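Local structure of methionine gamma-lyase (Trichomonas vaginalis, 1E5E) at residues L110-A116 with T353-V357; E267-M272 with M307-I312; K273-L278 with L384-K389. The protein belongs to the Cys/Met metabolism family of pyridoxal-phosphate-dependent enzymes, in the aminotransferase clan, and is found here in an assembly of four chains. Where two conformers were deposited one is given. Numbering follows the deposited sequence.

Interaction 1: L110-A116 with T353-V357. With PPJ (N-(hydroxy{3-hydroxy-2-methyl-5-[(phosphonooxy)methyl]pyridin-4-yl}methyl)norvaline), chain C.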
# COMPACT_ATOMS: atom_id res chain seq x y z
N LEU A 110 14.91 27.00 16.28
CA LEU A 110 14.75 25.78 15.53
C LEU A 110 13.40 25.14 15.88
O LEU A 110 12.72 25.41 16.88
CB LEU A 110 15.78 24.74 15.98
CG LEU A 110 17.26 25.06 16.05
CD1 LEU A 110 18.08 23.90 16.59
CD2 LEU A 110 17.74 25.46 14.65
N TYR A 111 13.12 24.19 15.00
CA TYR A 111 12.00 23.28 15.34
C TYR A 111 12.21 22.75 16.75
O TYR A 111 13.29 22.31 17.10
CB TYR A 111 12.00 22.14 14.32
CG TYR A 111 10.96 21.10 14.63
CD1 TYR A 111 9.64 21.46 14.93
CD2 TYR A 111 11.28 19.76 14.62
CE1 TYR A 111 8.69 20.51 15.20
CE2 TYR A 111 10.34 18.78 14.87
CZ TYR A 111 9.05 19.16 15.16
OH TYR A 111 8.12 18.17 15.40
N GLY A 112 11.15 22.66 17.54
CA GLY A 112 11.29 22.16 18.90
C GLY A 112 12.09 20.88 19.09
O GLY A 112 13.02 20.87 19.93
N CYS A 113 11.79 19.81 18.35
CA CYS A 113 12.50 18.55 18.55
C CYS A 113 13.95 18.64 18.16
O CYS A 113 14.77 17.99 18.82
CB CYS A 113 11.75 17.35 17.88
SG CYS A 113 9.94 17.44 17.96
N THR A 114 14.34 19.40 17.15
CA THR A 114 15.76 19.52 16.85
C THR A 114 16.53 20.19 18.01
O THR A 114 17.65 19.85 18.40
CB THR A 114 15.99 20.38 15.60
OG1 THR A 114 15.09 20.02 14.56
CG2 THR A 114 17.43 20.22 15.16
N HIS A 115 15.89 21.25 18.55
CA HIS A 115 16.48 21.99 19.67
C HIS A 115 16.69 21.05 20.86
O HIS A 115 17.78 21.04 21.41
CB HIS A 115 15.54 23.14 20.09
CG HIS A 115 16.18 24.16 20.98
ND1 HIS A 115 16.41 23.94 22.35
CD2 HIS A 115 16.61 25.42 20.63
CE1 HIS A 115 16.98 25.06 22.80
NE2 HIS A 115 17.10 25.94 21.82
N ALA A 116 15.69 20.19 21.10
CA ALA A 116 15.86 19.20 22.19
C ALA A 116 16.95 18.18 21.90
O ALA A 116 17.79 17.82 22.73
CB ALA A 116 14.54 18.48 22.46
N THR A 353 4.10 22.53 19.11
CA THR A 353 5.39 22.12 18.56
C THR A 353 6.60 22.53 19.39
O THR A 353 7.66 21.91 19.33
CB THR A 353 5.63 22.68 17.14
OG1 THR A 353 5.47 24.13 17.13
CG2 THR A 353 4.68 22.02 16.16
N HIS A 354 6.50 23.62 20.15
CA HIS A 354 7.68 24.09 20.89
C HIS A 354 7.49 24.06 22.38
O HIS A 354 8.33 24.59 23.12
CB HIS A 354 8.05 25.51 20.42
CG HIS A 354 8.68 25.51 19.04
ND1 HIS A 354 7.93 25.40 17.90
CD2 HIS A 354 9.98 25.63 18.65
CE1 HIS A 354 8.75 25.45 16.85
NE2 HIS A 354 10.01 25.59 17.28
N ALA A 355 6.46 23.34 22.83
CA ALA A 355 6.22 23.19 24.26
C ALA A 355 7.38 22.44 24.93
O ALA A 355 7.62 22.68 26.12
CB ALA A 355 4.95 22.43 24.57
N VAL A 356 8.12 21.63 24.16
CA VAL A 356 9.24 20.89 24.72
C VAL A 356 10.42 21.80 25.03
O VAL A 356 11.30 21.43 25.82
CB VAL A 356 9.61 19.71 23.77
CG1 VAL A 356 10.21 20.16 22.45
CG2 VAL A 356 10.55 18.72 24.44
N VAL A 357 10.48 23.00 24.45
CA VAL A 357 11.59 23.92 24.71
C VAL A 357 11.28 24.78 25.93
O VAL A 357 10.20 25.34 26.00
CB VAL A 357 11.82 24.82 23.49
CG1 VAL A 357 13.02 25.72 23.76
CG2 VAL A 357 12.01 24.01 22.22
N1 PPJ C . 12.71 19.99 10.48
C2 PPJ C . 11.72 20.91 10.44
C6 PPJ C . 12.52 18.79 11.11
C2A PPJ C . 11.90 22.29 10.23
C3 PPJ C . 10.46 20.48 10.90
O3 PPJ C . 9.56 21.42 10.98
C4 PPJ C . 10.21 19.18 11.35
C4A PPJ C . 8.90 18.86 11.80
C5 PPJ C . 11.28 18.30 11.53
N PPJ C . 8.03 19.77 12.28
C5A PPJ C . 11.14 16.90 11.81
OP4 PPJ C . 10.71 16.29 10.75
P PPJ C . 9.87 14.99 11.09
OP1 PPJ C . 9.53 14.35 9.67
OP2 PPJ C . 8.58 15.40 11.87
OP3 PPJ C . 10.70 13.95 11.96
CA PPJ C . 6.74 19.50 12.64
CB PPJ C . 6.38 18.33 13.44
C PPJ C . 6.02 20.66 13.06
CG PPJ C . 6.78 18.18 14.87
CD PPJ C . 5.63 18.50 15.71
O PPJ C . 6.67 21.77 13.13
OXT PPJ C . 4.73 20.74 12.92

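Interaction 2: E267-M272 with M307-I312. Unlike the reference sequence in segment 307-312: Tyr308 (reference Ser). With SO4 (sulfate ion), chain D.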
# COMPACT_ATOMS: atom_id res chain seq x y z
N GLU A 267 0.41 27.35 -3.32
CA GLU A 267 0.41 27.68 -1.89
C GLU A 267 1.02 29.03 -1.57
O GLU A 267 0.56 29.70 -0.62
CB GLU A 267 1.10 26.55 -1.08
CG GLU A 267 0.27 25.27 -1.16
CD GLU A 267 0.89 23.96 -0.79
OE1 GLU A 267 2.06 23.93 -0.35
OE2 GLU A 267 0.20 22.89 -0.95
N SER A 268 2.07 29.45 -2.24
CA SER A 268 2.74 30.74 -2.08
C SER A 268 1.80 31.90 -2.45
O SER A 268 1.65 32.90 -1.74
CB SER A 268 4.00 30.75 -2.96
OG SER A 268 4.98 29.83 -2.37
N GLU A 269 1.10 31.74 -3.57
CA GLU A 269 0.16 32.71 -4.07
C GLU A 269 -0.99 32.89 -3.06
O GLU A 269 -1.27 34.03 -2.71
CB GLU A 269 -0.46 32.35 -5.42
CG GLU A 269 0.54 32.35 -6.54
CD GLU A 269 0.16 31.56 -7.78
OE1 GLU A 269 0.93 31.65 -8.78
OE2 GLU A 269 -0.78 30.74 -7.78
N ASN A 270 -1.49 31.77 -2.53
CA ASN A 270 -2.52 31.85 -1.53
C ASN A 270 -2.01 32.55 -0.26
O ASN A 270 -2.72 33.34 0.36
CB ASN A 270 -3.07 30.48 -1.13
CG ASN A 270 -4.11 29.90 -2.04
OD1 ASN A 270 -4.73 30.59 -2.86
ND2 ASN A 270 -4.37 28.60 -1.85
N ALA A 271 -0.81 32.18 0.15
CA ALA A 271 -0.21 32.69 1.36
C ALA A 271 -0.02 34.22 1.28
O ALA A 271 -0.37 34.91 2.22
CB ALA A 271 1.15 32.05 1.68
N MET A 272 0.43 34.71 0.12
CA MET A 272 0.55 36.17 0.01
C MET A 272 -0.83 36.79 0.27
O MET A 272 -0.90 37.76 1.04
CB MET A 272 1.11 36.61 -1.34
CG MET A 272 1.30 38.13 -1.48
SD MET A 272 2.40 38.86 -0.25
CE MET A 272 4.01 38.53 -0.89
N MET A 307 10.17 31.88 -4.33
CA MET A 307 8.80 32.20 -3.98
C MET A 307 8.83 32.49 -2.48
O MET A 307 9.80 32.02 -1.87
CB MET A 307 7.77 31.09 -4.28
CG MET A 307 7.64 31.00 -5.80
SD MET A 307 6.40 29.87 -6.37
CE MET A 307 7.15 28.28 -6.02
N TYR A 308 7.82 33.13 -1.92
CA TYR A 308 7.92 33.43 -0.50
C TYR A 308 7.32 32.37 0.40
O TYR A 308 7.29 32.59 1.62
CB TYR A 308 7.35 34.84 -0.23
CG TYR A 308 8.24 35.92 -0.85
CD1 TYR A 308 7.80 36.74 -1.89
CD2 TYR A 308 9.52 36.11 -0.37
CE1 TYR A 308 8.62 37.73 -2.40
CE2 TYR A 308 10.37 37.08 -0.87
CZ TYR A 308 9.88 37.90 -1.89
OH TYR A 308 10.73 38.84 -2.41
N GLY A 309 6.89 31.24 -0.16
CA GLY A 309 6.49 30.13 0.72
C GLY A 309 5.05 30.23 1.20
O GLY A 309 4.36 31.21 0.89
N SER A 310 4.60 29.23 1.94
CA SER A 310 3.19 29.26 2.35
C SER A 310 3.08 29.25 3.86
O SER A 310 1.94 29.17 4.30
CB SER A 310 2.44 28.12 1.66
OG SER A 310 2.63 26.90 2.37
N MET A 311 4.20 29.47 4.55
CA MET A 311 4.20 29.60 6.01
C MET A 311 3.92 31.08 6.33
O MET A 311 4.48 32.00 5.72
CB MET A 311 5.51 29.18 6.70
CG MET A 311 5.91 27.70 6.47
SD MET A 311 4.59 26.55 6.90
CE MET A 311 4.46 26.70 8.64
N ILE A 312 3.08 31.31 7.34
CA ILE A 312 2.74 32.63 7.80
C ILE A 312 2.72 32.55 9.32
O ILE A 312 1.98 31.68 9.78
CB ILE A 312 1.37 33.12 7.31
CG1 ILE A 312 1.25 33.25 5.78
CG2 ILE A 312 1.09 34.51 7.91
CD1 ILE A 312 -0.21 33.57 5.34
S SO4 D . 9.23 41.27 -4.49
O1 SO4 D . 7.85 41.55 -4.99
O2 SO4 D . 9.26 41.31 -2.99
O3 SO4 D . 10.15 42.38 -4.99
O4 SO4 D . 9.71 39.96 -5.05

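Interaction 3: K273-L278 with L384-K389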
# COMPACT_ATOMS: atom_id res chain seq x y z
N LYS A 273 -1.93 36.25 -0.30
CA LYS A 273 -3.23 36.88 -0.07
C LYS A 273 -3.66 36.78 1.39
O LYS A 273 -4.14 37.77 1.96
CB LYS A 273 -4.35 36.26 -0.92
CG LYS A 273 -4.12 36.49 -2.41
CD LYS A 273 -4.94 35.58 -3.29
CE LYS A 273 -4.67 35.93 -4.78
NZ LYS A 273 -5.43 34.92 -5.59
N VAL A 274 -3.43 35.61 1.99
CA VAL A 274 -3.83 35.42 3.36
C VAL A 274 -3.00 36.27 4.31
O VAL A 274 -3.58 36.86 5.25
CB VAL A 274 -3.78 33.94 3.79
CG1 VAL A 274 -4.04 33.80 5.26
CG2 VAL A 274 -4.81 33.13 2.97
N ALA A 275 -1.72 36.39 4.03
CA ALA A 275 -0.88 37.17 4.94
C ALA A 275 -1.31 38.63 4.89
O ALA A 275 -1.38 39.24 5.94
CB ALA A 275 0.61 37.03 4.61
N GLU A 276 -1.54 39.18 3.71
CA GLU A 276 -1.99 40.54 3.54
C GLU A 276 -3.30 40.80 4.28
O GLU A 276 -3.41 41.82 4.95
CB GLU A 276 -2.21 40.91 2.05
CG GLU A 276 -0.90 41.01 1.29
CD GLU A 276 -0.83 41.48 -0.13
OE1 GLU A 276 -1.79 41.96 -0.77
OE2 GLU A 276 0.27 41.42 -0.76
N TYR A 277 -4.23 39.84 4.25
CA TYR A 277 -5.48 40.01 4.98
C TYR A 277 -5.23 40.04 6.48
O TYR A 277 -5.82 40.85 7.19
CB TYR A 277 -6.47 38.86 4.62
CG TYR A 277 -7.69 39.00 5.52
CD1 TYR A 277 -8.65 39.95 5.22
CD2 TYR A 277 -7.87 38.19 6.61
CE1 TYR A 277 -9.76 40.12 6.03
CE2 TYR A 277 -8.98 38.31 7.43
CZ TYR A 277 -9.90 39.29 7.12
OH TYR A 277 -10.98 39.47 7.91
N LEU A 278 -4.37 39.17 7.01
CA LEU A 278 -4.13 39.10 8.44
C LEU A 278 -3.48 40.38 8.96
O LEU A 278 -3.85 40.93 9.99
CB LEU A 278 -3.25 37.92 8.84
CG LEU A 278 -3.81 36.53 8.51
CD1 LEU A 278 -2.75 35.45 8.78
CD2 LEU A 278 -5.07 36.28 9.32
N LEU A 384 -10.44 30.77 2.44
CA LEU A 384 -9.52 30.81 3.56
C LEU A 384 -9.67 32.15 4.32
O LEU A 384 -9.69 32.21 5.54
CB LEU A 384 -8.06 30.66 3.07
CG LEU A 384 -7.71 29.28 2.50
CD1 LEU A 384 -6.36 29.30 1.81
CD2 LEU A 384 -7.73 28.24 3.63
N ILE A 385 -9.65 33.26 3.62
CA ILE A 385 -9.75 34.58 4.25
C ILE A 385 -11.10 34.69 4.96
O ILE A 385 -11.07 35.11 6.11
CB ILE A 385 -9.64 35.71 3.21
CG1 ILE A 385 -8.18 35.82 2.74
CG2 ILE A 385 -10.18 37.02 3.78
CD1 ILE A 385 -7.98 36.62 1.46
N ALA A 386 -12.18 34.20 4.34
CA ALA A 386 -13.46 34.20 5.06
C ALA A 386 -13.43 33.36 6.33
O ALA A 386 -14.15 33.71 7.28
CB ALA A 386 -14.64 33.76 4.17
N ASP A 387 -12.63 32.28 6.40
CA ASP A 387 -12.60 31.52 7.65
C ASP A 387 -11.90 32.36 8.72
O ASP A 387 -12.26 32.34 9.91
CB ASP A 387 -11.87 30.19 7.43
CG ASP A 387 -12.05 29.18 8.52
OD1 ASP A 387 -13.07 29.24 9.26
OD2 ASP A 387 -11.15 28.30 8.69
N PHE A 388 -10.82 33.06 8.31
CA PHE A 388 -10.19 33.93 9.33
C PHE A 388 -11.10 35.10 9.70
O PHE A 388 -11.18 35.46 10.88
CB PHE A 388 -8.85 34.44 8.87
CG PHE A 388 -7.72 33.46 9.02
CD1 PHE A 388 -7.27 33.10 10.27
CD2 PHE A 388 -7.09 32.95 7.90
CE1 PHE A 388 -6.20 32.23 10.42
CE2 PHE A 388 -6.02 32.09 8.07
CZ PHE A 388 -5.57 31.72 9.31
N LYS A 389 -11.79 35.69 8.74
CA LYS A 389 -12.70 36.79 9.05
C LYS A 389 -13.73 36.40 10.12
O LYS A 389 -13.89 37.17 11.07
CB LYS A 389 -13.44 37.30 7.84
CG LYS A 389 -14.56 38.29 8.16
CD LYS A 389 -14.77 39.17 6.93
CE LYS A 389 -16.14 39.84 6.96
NZ LYS A 389 -16.31 40.65 8.19

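Interaction 1: L110-A116 with T353-V357
Helix 112-124 starts within residues 110-116, with Tyr111 at its N-cap position, and its first turn meets a loop that holds a type I beta turn from His354 to Val357. The backbones are closest at Gly112 and His354, whose CA atoms are 4.6 Å apart. Gly112 is what permits this approach: a CB there would clash with the carbonyl oxygen of Thr353, which sits 3.7 Å from Gly112 CA. His354 fastens the loop to the residues leading into the helix, its NE2 donating a hydrogen bond to Leu110 O (2.7 Å), while Gly112 CA makes an off-centre CH-pi contact with the imidazole. The other ring nitrogen, ND1 of His354, shares a hydrogen bond of 2.9 Å with Thr353 OG1. The contact forms part of the pocket of this PLP-family enzyme. Tyr111 lays a ring face against the bound PPJ and is covalently joined to it, OH to CG at 1.4 Å; the same OH is hydrogen-bonded to Arg58 of the second subunit. Thr353 CB adjoins the edge of the tyrosine ring, 4.2 Å from Tyr111 CE1. Further along the helix, Val357 CG1 lies over the face of His115, and Val356 CG2 is 4.5 Å from Ala116 CB.

Interaction 2: E267-M272 with M307-I312
Polar contacts between helical residues 267-272 and the approach to strand 311-316 are few. Gly309 N gives a weak hydrogen bond to Ser268 OG (3.2 Å), an oxygen also hydrogen-bonded to Met264 O one turn earlier, and Ser268 CA makes a CA-H...O contact with Gly309 O at 3.4 Å. The positive phi of Gly309 (85°, with psi 177°) would press any side chain against the preceding carbonyl. Close van der Waals packing supplies the rest: Ser310 CB sits 3.4 Å from Glu267 O, and Ala271 CB 3.5 Å from Ser310 CA. Here the helix lies against the mixed sheet that contains strands 311-316 and 371-375, and Ser310 and Ile312 pair through their backbones with Val376 and Leu374. Apolar contacts continue along the helix, with Ala271 CB 4.2 Å from Ile312 CD1 and Met272 CE 4.3 Å from Tyr308 CD1. Tyr308, which differs from the reference sequence, donates a hydrogen bond from OH to O4 of a sulfate ion (3.0 Å), probably from the crystallisation liquor.

Interaction 3: K273-L278 with L384-K389
Mainly side chains fill the gap between these two helical segments, whose axes come within 10.1 Å and run in nearly the same direction, crossing at -25°. The backbones are closer at the start, where the CA atoms of Val274 and Ile385 are 6.0 Å apart, than at Leu278 and Phe388, where the CA separation is 8.0 Å; the larger residues fill the wider end. Ile385 is a central bump. Ile385 CD1 reaches the backbone of the partner helix, 4.0 Å from Lys273 O, while CG1 of the same isoleucine is 4.3 Å from Val274 CG2 and its CG2 sits over the face of the Tyr277 ring in a CH-pi contact, 3.6 Å from the centroid. Tyr277 in turn extends across the groove: its CE2 packs 4.1 Å from Phe388 CB, and its OH comes to 3.3 Å from Lys389 CB, whose amino group forms a salt bridge with Asp393. Phe388 is the matching bump from the other helix. It enters a hollow between Val274 and Leu278, with Leu278 CD2 over its ring face, 4.0 Å from the centroid, and Val274 CG1 3.8 Å from Phe388 CE2. Val274 CG2 also meets Leu384 CB at 4.1 Å, at the N-terminal end of both segments. Beneath this layer Val274 and Leu278 touch Ile312, while Val274 and Phe388 both touch Leu374, so the interlocked side chains rest on neighbouring strands 311-316 and 371-375 of the five-stranded sheet. The arrangement is that of two helices packed side by side on one face of a sheet, an alpha/beta layer like that of the small C-terminal domain in PLP-dependent enzymes of this fold.

From the N terminus, residues 110-116 come first and do not meet their partner, 353-357, until 236 residues have intervened; interaction 1 thus closes a long loop from the seven-stranded sheet's region to the loop after strand 345-347. Interaction 2 closes a much shorter loop, from 267-272 to 307-312, lying wholly within that span. Interaction 3 starts on the same helix, 260-279, and ends at 384-389, so it crosses both of the others. Interactions 2 and 3 touch chiefly through Ile312, which packs on Val274, Ala275 and Leu278, and also where Asn270 meets Leu384; together they tie helices 260-279 and 381-396 to the five-stranded sheet. Interaction 1 stands apart, about 9 Å from interaction 2 at the nearest atoms.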